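Local coordinates for arginase (Thermus thermophilus, PDB 2EF5), which probably hydrolyses L-arginine to L-ornithine and urea, using two manganese ions per subunit, at residues 1-7 and 40-46; 210-216 and 254-260. One frame throughout, in Å; residues are numbered along the deposited sequence.

Interaction 1: residues 1-7 and 40-46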
loop_
_atom_site.group_PDB
_atom_site.type_symbol
_atom_site.label_atom_id
_atom_site.label_comp_id
_atom_site.label_asym_id
_atom_site.label_seq_id
_atom_site.Cartn_x
_atom_site.Cartn_y
_atom_site.Cartn_z
ATOM N N GLU A 1 -11.172 -2.743 -48.777
ATOM C CA GLU A 1 -11.353 -1.969 -50.039
ATOM C C GLU A 1 -12.642 -1.155 -50.058
ATOM O O GLU A 1 -12.686 -0.075 -50.643
ATOM C CB GLU A 1 -11.339 -2.913 -51.248
ATOM C CG GLU A 1 -12.140 -4.196 -51.059
ATOM C CD GLU A 1 -12.550 -4.835 -52.377
ATOM O OE1 GLU A 1 -11.682 -4.970 -53.267
ATOM O OE2 GLU A 1 -13.740 -5.208 -52.517
ATOM N N ARG A 2 -13.686 -1.668 -49.414
ATOM C CA ARG A 2 -14.979 -0.995 -49.389
ATOM C C ARG A 2 -15.353 -0.382 -48.047
ATOM O O ARG A 2 -15.180 -0.996 -46.993
ATOM C CB ARG A 2 -16.082 -1.968 -49.813
ATOM C CG ARG A 2 -16.011 -2.425 -51.266
ATOM C CD ARG A 2 -16.960 -3.597 -51.500
ATOM N NE ARG A 2 -16.546 -4.771 -50.730
ATOM C CZ ARG A 2 -17.292 -5.856 -50.536
ATOM N NH1 ARG A 2 -18.511 -5.934 -51.058
ATOM N NH2 ARG A 2 -16.820 -6.863 -49.814
ATOM N N VAL A 3 -15.888 0.832 -48.103
ATOM C CA VAL A 3 -16.316 1.553 -46.912
ATOM C C VAL A 3 -17.717 2.118 -47.107
ATOM O O VAL A 3 -18.037 2.675 -48.158
ATOM C CB VAL A 3 -15.359 2.730 -46.587
ATOM C CG1 VAL A 3 -15.951 3.601 -45.487
ATOM C CG2 VAL A 3 -14.010 2.197 -46.158
ATOM N N ALA A 4 -18.553 1.963 -46.088
ATOM C CA ALA A 4 -19.909 2.487 -46.127
ATOM C C ALA A 4 -20.053 3.483 -44.979
ATOM O O ALA A 4 -19.735 3.169 -43.834
ATOM C CB ALA A 4 -20.928 1.360 -45.978
ATOM N N VAL A 5 -20.519 4.682 -45.303
ATOM C CA VAL A 5 -20.716 5.735 -44.311
ATOM C C VAL A 5 -22.199 6.000 -44.097
ATOM O O VAL A 5 -22.941 6.231 -45.054
ATOM C CB VAL A 5 -20.069 7.058 -44.768
ATOM C CG1 VAL A 5 -20.377 8.161 -43.773
ATOM C CG2 VAL A 5 -18.564 6.880 -44.919
ATOM N N VAL A 6 -22.634 5.962 -42.845
ATOM C CA VAL A 6 -24.031 6.236 -42.533
ATOM C C VAL A 6 -24.106 7.199 -41.356
ATOM O O VAL A 6 -23.346 7.079 -40.393
ATOM C CB VAL A 6 -24.801 4.948 -42.192
ATOM C CG1 VAL A 6 -24.185 4.272 -40.986
ATOM C CG2 VAL A 6 -26.254 5.278 -41.922
ATOM N N GLY A 7 -25.015 8.162 -41.440
ATOM C CA GLY A 7 -25.150 9.130 -40.366
ATOM C C GLY A 7 -26.375 8.920 -39.501
ATOM O O GLY A 7 -27.388 8.368 -39.939
ATOM N N TYR A 40 -9.820 3.777 -50.918
ATOM C CA TYR A 40 -11.055 3.053 -50.646
ATOM C C TYR A 40 -12.169 3.456 -51.601
ATOM O O TYR A 40 -12.218 4.590 -52.071
ATOM C CB TYR A 40 -11.535 3.334 -49.212
ATOM C CG TYR A 40 -10.712 2.703 -48.112
ATOM C CD1 TYR A 40 -10.878 1.360 -47.772
ATOM C CD2 TYR A 40 -9.772 3.448 -47.405
ATOM C CE1 TYR A 40 -10.124 0.779 -46.747
ATOM C CE2 TYR A 40 -9.015 2.876 -46.383
ATOM C CZ TYR A 40 -9.195 1.546 -46.061
ATOM O OH TYR A 40 -8.440 0.983 -45.057
ATOM N N THR A 41 -13.058 2.517 -51.901
ATOM C CA THR A 41 -14.207 2.826 -52.740
ATOM C C THR A 41 -15.247 3.094 -51.659
ATOM O O THR A 41 -15.506 2.236 -50.819
ATOM C CB THR A 41 -14.619 1.628 -53.623
ATOM O OG1 THR A 41 -14.999 0.522 -52.798
ATOM C CG2 THR A 41 -13.461 1.208 -54.505
ATOM N N VAL A 42 -15.819 4.289 -51.672
ATOM C CA VAL A 42 -16.763 4.698 -50.639
ATOM C C VAL A 42 -18.196 4.964 -51.072
ATOM O O VAL A 42 -18.449 5.553 -52.124
ATOM C CB VAL A 42 -16.239 5.970 -49.930
ATOM C CG1 VAL A 42 -17.079 6.275 -48.690
ATOM C CG2 VAL A 42 -14.774 5.787 -49.574
ATOM N N GLU A 43 -19.128 4.542 -50.226
ATOM C CA GLU A 43 -20.552 4.733 -50.464
ATOM C C GLU A 43 -21.227 5.403 -49.259
ATOM O O GLU A 43 -21.119 4.932 -48.128
ATOM C CB GLU A 43 -21.227 3.384 -50.745
ATOM C CG GLU A 43 -22.725 3.394 -50.499
ATOM C CD GLU A 43 -23.421 2.131 -50.967
ATOM O OE1 GLU A 43 -22.947 1.023 -50.639
ATOM O OE2 GLU A 43 -24.454 2.258 -51.659
ATOM N N ASP A 44 -21.916 6.510 -49.508
ATOM C CA ASP A 44 -22.616 7.217 -48.448
ATOM C C ASP A 44 -24.044 6.692 -48.446
ATOM O O ASP A 44 -24.767 6.857 -49.424
ATOM C CB ASP A 44 -22.628 8.721 -48.722
ATOM C CG ASP A 44 -23.059 9.529 -47.511
ATOM O OD1 ASP A 44 -23.922 9.045 -46.749
ATOM O OD2 ASP A 44 -22.544 10.654 -47.332
ATOM N N LEU A 45 -24.444 6.059 -47.352
ATOM C CA LEU A 45 -25.785 5.499 -47.233
ATOM C C LEU A 45 -26.802 6.528 -46.759
ATOM O O LEU A 45 -27.965 6.206 -46.552
ATOM C CB LEU A 45 -25.773 4.316 -46.262
ATOM C CG LEU A 45 -24.786 3.184 -46.560
ATOM C CD1 LEU A 45 -24.882 2.120 -45.474
ATOM C CD2 LEU A 45 -25.075 2.595 -47.931
ATOM N N GLY A 46 -26.364 7.769 -46.584
ATOM C CA GLY A 46 -27.271 8.805 -46.123
ATOM C C GLY A 46 -27.460 8.739 -44.620
ATOM O O GLY A 46 -26.580 8.263 -43.906
#
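Parallel strand pairing at one border of the arginase alpha/beta sheet defines this contact: strand 41-46 is one of the two edge strands of the chain's parallel sheet, strand 2-7 lies next to it, and the helical connection between them makes a beta-alpha-beta crossover. The strand axes approach to 4.7 Å with 22° between their directions. The ladder is regular from Glu1 to Val5. Glu1 O accepts Thr41 N at 2.9 Å and also Thr41 OG1 at 3.2 Å, Val3 N reaches Thr41 O at 3.1 Å, Val3 O takes Glu43 N at 3.0 Å, Val5 N meets Glu43 O at 2.9 Å, and Val5 O accepts Leu45 N at 2.8 Å. On one face of the sheet, Val5 CG2 touches Val42 CG1 at 4.1 Å and Val3 CG2 lies 3.6 Å from Tyr40 CD1; helix 31-37 covers this face through Leu32 and Leu35, and the Tyr40 hydroxyl hydrogen-bonds Leu285 O. On the other face Ala4 CB meets Leu45 CD1 at 4.1 Å, whereas Thr41 and Glu43 are exposed, as suits a border strand. The inner side of strand 2-7 continues the sheet onto strand 87-93. Near the C-terminal end the backbone turns: Leu45 has a psi of 3° and Gly46 a positive phi of 81°, where a CB would jam against the preceding carbonyl. Asp44, salt-bridged to Arg27, forms an Asx turn here, Gly46 N donating to Asp44 OD1 at 2.8 Å. Past this turn, Gly7 N donates to Gly46 O at 2.9 Å.

Interaction 2: residues 210-216 and 254-260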
loop_
_atom_site.group_PDB
_atom_site.type_symbol
_atom_site.label_atom_id
_atom_site.label_comp_id
_atom_site.label_asym_id
_atom_site.label_seq_id
_atom_site.Cartn_x
_atom_site.Cartn_y
_atom_site.Cartn_z
ATOM N N LEU A 210 -9.586 -11.091 -31.793
ATOM C CA LEU A 210 -10.939 -10.622 -32.079
ATOM C C LEU A 210 -11.020 -9.467 -33.057
ATOM O O LEU A 210 -10.110 -8.638 -33.134
ATOM C CB LEU A 210 -11.621 -10.161 -30.790
ATOM C CG LEU A 210 -11.781 -11.106 -29.604
ATOM C CD1 LEU A 210 -12.412 -10.343 -28.448
ATOM C CD2 LEU A 210 -12.649 -12.296 -29.996
ATOM N N PRO A 211 -12.105 -9.415 -33.843
ATOM C CA PRO A 211 -12.247 -8.301 -34.783
ATOM C C PRO A 211 -12.547 -7.130 -33.849
ATOM O O PRO A 211 -13.153 -7.319 -32.790
ATOM C CB PRO A 211 -13.451 -8.706 -35.627
ATOM C CG PRO A 211 -14.249 -9.586 -34.698
ATOM C CD PRO A 211 -13.175 -10.409 -34.036
ATOM N N LEU A 212 -12.137 -5.927 -34.219
ATOM C CA LEU A 212 -12.342 -4.796 -33.331
ATOM C C LEU A 212 -13.247 -3.690 -33.836
ATOM O O LEU A 212 -13.169 -3.289 -35.000
ATOM C CB LEU A 212 -10.987 -4.195 -32.979
ATOM C CG LEU A 212 -9.961 -5.156 -32.378
ATOM C CD1 LEU A 212 -8.621 -4.439 -32.259
ATOM C CD2 LEU A 212 -10.440 -5.645 -31.013
ATOM N N HIS A 213 -14.115 -3.211 -32.945
ATOM C CA HIS A 213 -15.007 -2.099 -33.251
ATOM C C HIS A 213 -14.485 -0.922 -32.435
ATOM O O HIS A 213 -14.331 -1.014 -31.217
ATOM C CB HIS A 213 -16.449 -2.392 -32.828
ATOM C CG HIS A 213 -17.371 -1.227 -33.011
ATOM N ND1 HIS A 213 -17.457 -0.198 -32.099
ATOM C CD2 HIS A 213 -18.191 -0.891 -34.035
ATOM C CE1 HIS A 213 -18.288 0.722 -32.554
ATOM N NE2 HIS A 213 -18.745 0.327 -33.729
ATOM N N VAL A 214 -14.198 0.182 -33.103
ATOM C CA VAL A 214 -13.694 1.353 -32.402
ATOM C C VAL A 214 -14.777 2.423 -32.330
ATOM O O VAL A 214 -15.318 2.830 -33.347
ATOM C CB VAL A 214 -12.456 1.937 -33.119
ATOM C CG1 VAL A 214 -12.021 3.235 -32.433
ATOM C CG2 VAL A 214 -11.323 0.917 -33.112
ATOM N N SER A 215 -15.099 2.868 -31.125
ATOM C CA SER A 215 -16.112 3.895 -30.960
ATOM C C SER A 215 -15.385 5.134 -30.456
ATOM O O SER A 215 -14.936 5.182 -29.314
ATOM C CB SER A 215 -17.180 3.436 -29.959
ATOM O OG SER A 215 -18.330 4.251 -30.061
ATOM N N LEU A 216 -15.278 6.138 -31.317
ATOM C CA LEU A 216 -14.562 7.358 -30.974
ATOM C C LEU A 216 -15.450 8.558 -30.657
ATOM O O LEU A 216 -16.138 9.091 -31.528
ATOM C CB LEU A 216 -13.588 7.701 -32.117
ATOM C CG LEU A 216 -12.730 8.968 -32.035
ATOM C CD1 LEU A 216 -11.830 8.925 -30.800
ATOM C CD2 LEU A 216 -11.885 9.072 -33.311
ATOM N N ARG A 254 -7.030 -5.743 -37.481
ATOM C CA ARG A 254 -8.253 -6.329 -36.950
ATOM C C ARG A 254 -9.441 -5.383 -36.778
ATOM O O ARG A 254 -10.527 -5.830 -36.399
ATOM C CB ARG A 254 -7.960 -7.005 -35.610
ATOM C CG ARG A 254 -7.134 -8.282 -35.720
ATOM C CD ARG A 254 -7.128 -9.036 -34.402
ATOM N NE ARG A 254 -6.145 -8.548 -33.431
ATOM C CZ ARG A 254 -6.441 -8.182 -32.186
ATOM N NH1 ARG A 254 -7.694 -8.231 -31.757
ATOM N NH2 ARG A 254 -5.482 -7.800 -31.355
ATOM N N VAL A 255 -9.258 -4.092 -37.046
ATOM C CA VAL A 255 -10.365 -3.145 -36.901
ATOM C C VAL A 255 -11.373 -3.362 -38.032
ATOM O O VAL A 255 -11.008 -3.358 -39.209
ATOM C CB VAL A 255 -9.860 -1.676 -36.910
ATOM C CG1 VAL A 255 -11.042 -0.713 -36.825
ATOM C CG2 VAL A 255 -8.924 -1.447 -35.732
ATOM N N GLN A 256 -12.641 -3.540 -37.669
ATOM C CA GLN A 256 -13.690 -3.811 -38.652
ATOM C C GLN A 256 -14.811 -2.775 -38.751
ATOM O O GLN A 256 -15.590 -2.797 -39.703
ATOM C CB GLN A 256 -14.338 -5.163 -38.347
ATOM C CG GLN A 256 -14.957 -5.206 -36.956
ATOM C CD GLN A 256 -16.289 -5.940 -36.915
ATOM O OE1 GLN A 256 -16.367 -7.132 -37.214
ATOM N NE2 GLN A 256 -17.348 -5.222 -36.544
ATOM N N SER A 257 -14.922 -1.888 -37.766
ATOM C CA SER A 257 -15.981 -0.880 -37.790
ATOM C C SER A 257 -15.633 0.322 -36.919
ATOM O O SER A 257 -14.851 0.213 -35.977
ATOM C CB SER A 257 -17.310 -1.505 -37.339
ATOM O OG SER A 257 -17.148 -2.204 -36.116
ATOM N N LEU A 258 -16.248 1.457 -37.209
ATOM C CA LEU A 258 -15.934 2.680 -36.479
ATOM C C LEU A 258 -17.093 3.650 -36.291
ATOM O O LEU A 258 -17.886 3.847 -37.211
ATOM C CB LEU A 258 -14.806 3.416 -37.224
ATOM C CG LEU A 258 -14.509 4.874 -36.865
ATOM C CD1 LEU A 258 -13.780 4.917 -35.534
ATOM C CD2 LEU A 258 -13.658 5.521 -37.941
ATOM N N ASP A 259 -17.186 4.249 -35.102
ATOM C CA ASP A 259 -18.198 5.276 -34.845
ATOM C C ASP A 259 -17.430 6.574 -34.616
ATOM O O ASP A 259 -16.409 6.574 -33.931
ATOM C CB ASP A 259 -19.015 5.038 -33.563
ATOM C CG ASP A 259 -19.666 3.675 -33.501
ATOM O OD1 ASP A 259 -20.128 3.166 -34.536
ATOM O OD2 ASP A 259 -19.726 3.128 -32.385
ATOM N N LEU A 260 -17.927 7.671 -35.180
ATOM C CA LEU A 260 -17.338 8.997 -34.994
ATOM C C LEU A 260 -18.515 9.768 -34.412
ATOM O O LEU A 260 -19.399 10.204 -35.142
ATOM C CB LEU A 260 -16.911 9.602 -36.332
ATOM C CG LEU A 260 -15.794 8.878 -37.084
ATOM C CD1 LEU A 260 -15.536 9.598 -38.404
ATOM C CD2 LEU A 260 -14.521 8.854 -36.238
#
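The guanidinium of Arg254 lays one face over CD1 of Leu212, while at its edge NH1 donates to Leu210 O at 2.8 Å; NH2 donates to Leu204 O. Beyond it, strands 212-216 and 255-260 run parallel, 8° apart in direction, as the two strands of a beta-alpha-beta unit through helix 239-252. A beta bulge shifts the register by one: Leu212 pairs with Val255 but His213 with Ser257. Leu212 O accepts Gln256 N at 2.7 Å, and Val214 N then reaches Ser257 O at 2.9 Å. Val214 CG1 meets Leu258 CD1 and Leu216 CD2 meets Leu260 CD2, each at 3.9 Å, on the apolar face beneath helix 272-284. The opposite face, against helix 99-107, carries His213, Ser257, Ser215 and Asp259. There Ser215 OG donates to Asp259 OD2 at 2.9 Å, although the position of that oxygen is less certain. Ser215 OG also hydrogen-bonds NE2 of the manganese ligand His96, which puts Ser215 in the metal's second shell and, if Asp259 OD2 is rightly modelled, links that ligand to the next strand.

Both interactions are parallel strand pairs in a single sheet, each spanning a helical connection, yet they sit at different depths. Interaction 2 is central, about 8 Å from centre to chain centre, with most of its residues buried; interaction 1 lies about 17 Å out, with exposed residues on its outer strand. Their centres are about 15 Å apart, and strand 87-93 fills the gap, pairing with strand 2-8 on one side and strand 255-261 on the other. Backbone ladders dominate both, but interaction 2 sets buried polar groups beside the manganese site and buries more surface, 722 against 585 Å², whereas interaction 1, away from the metals, has polar side chains, Thr41 and Glu43, exposed on its outer strand.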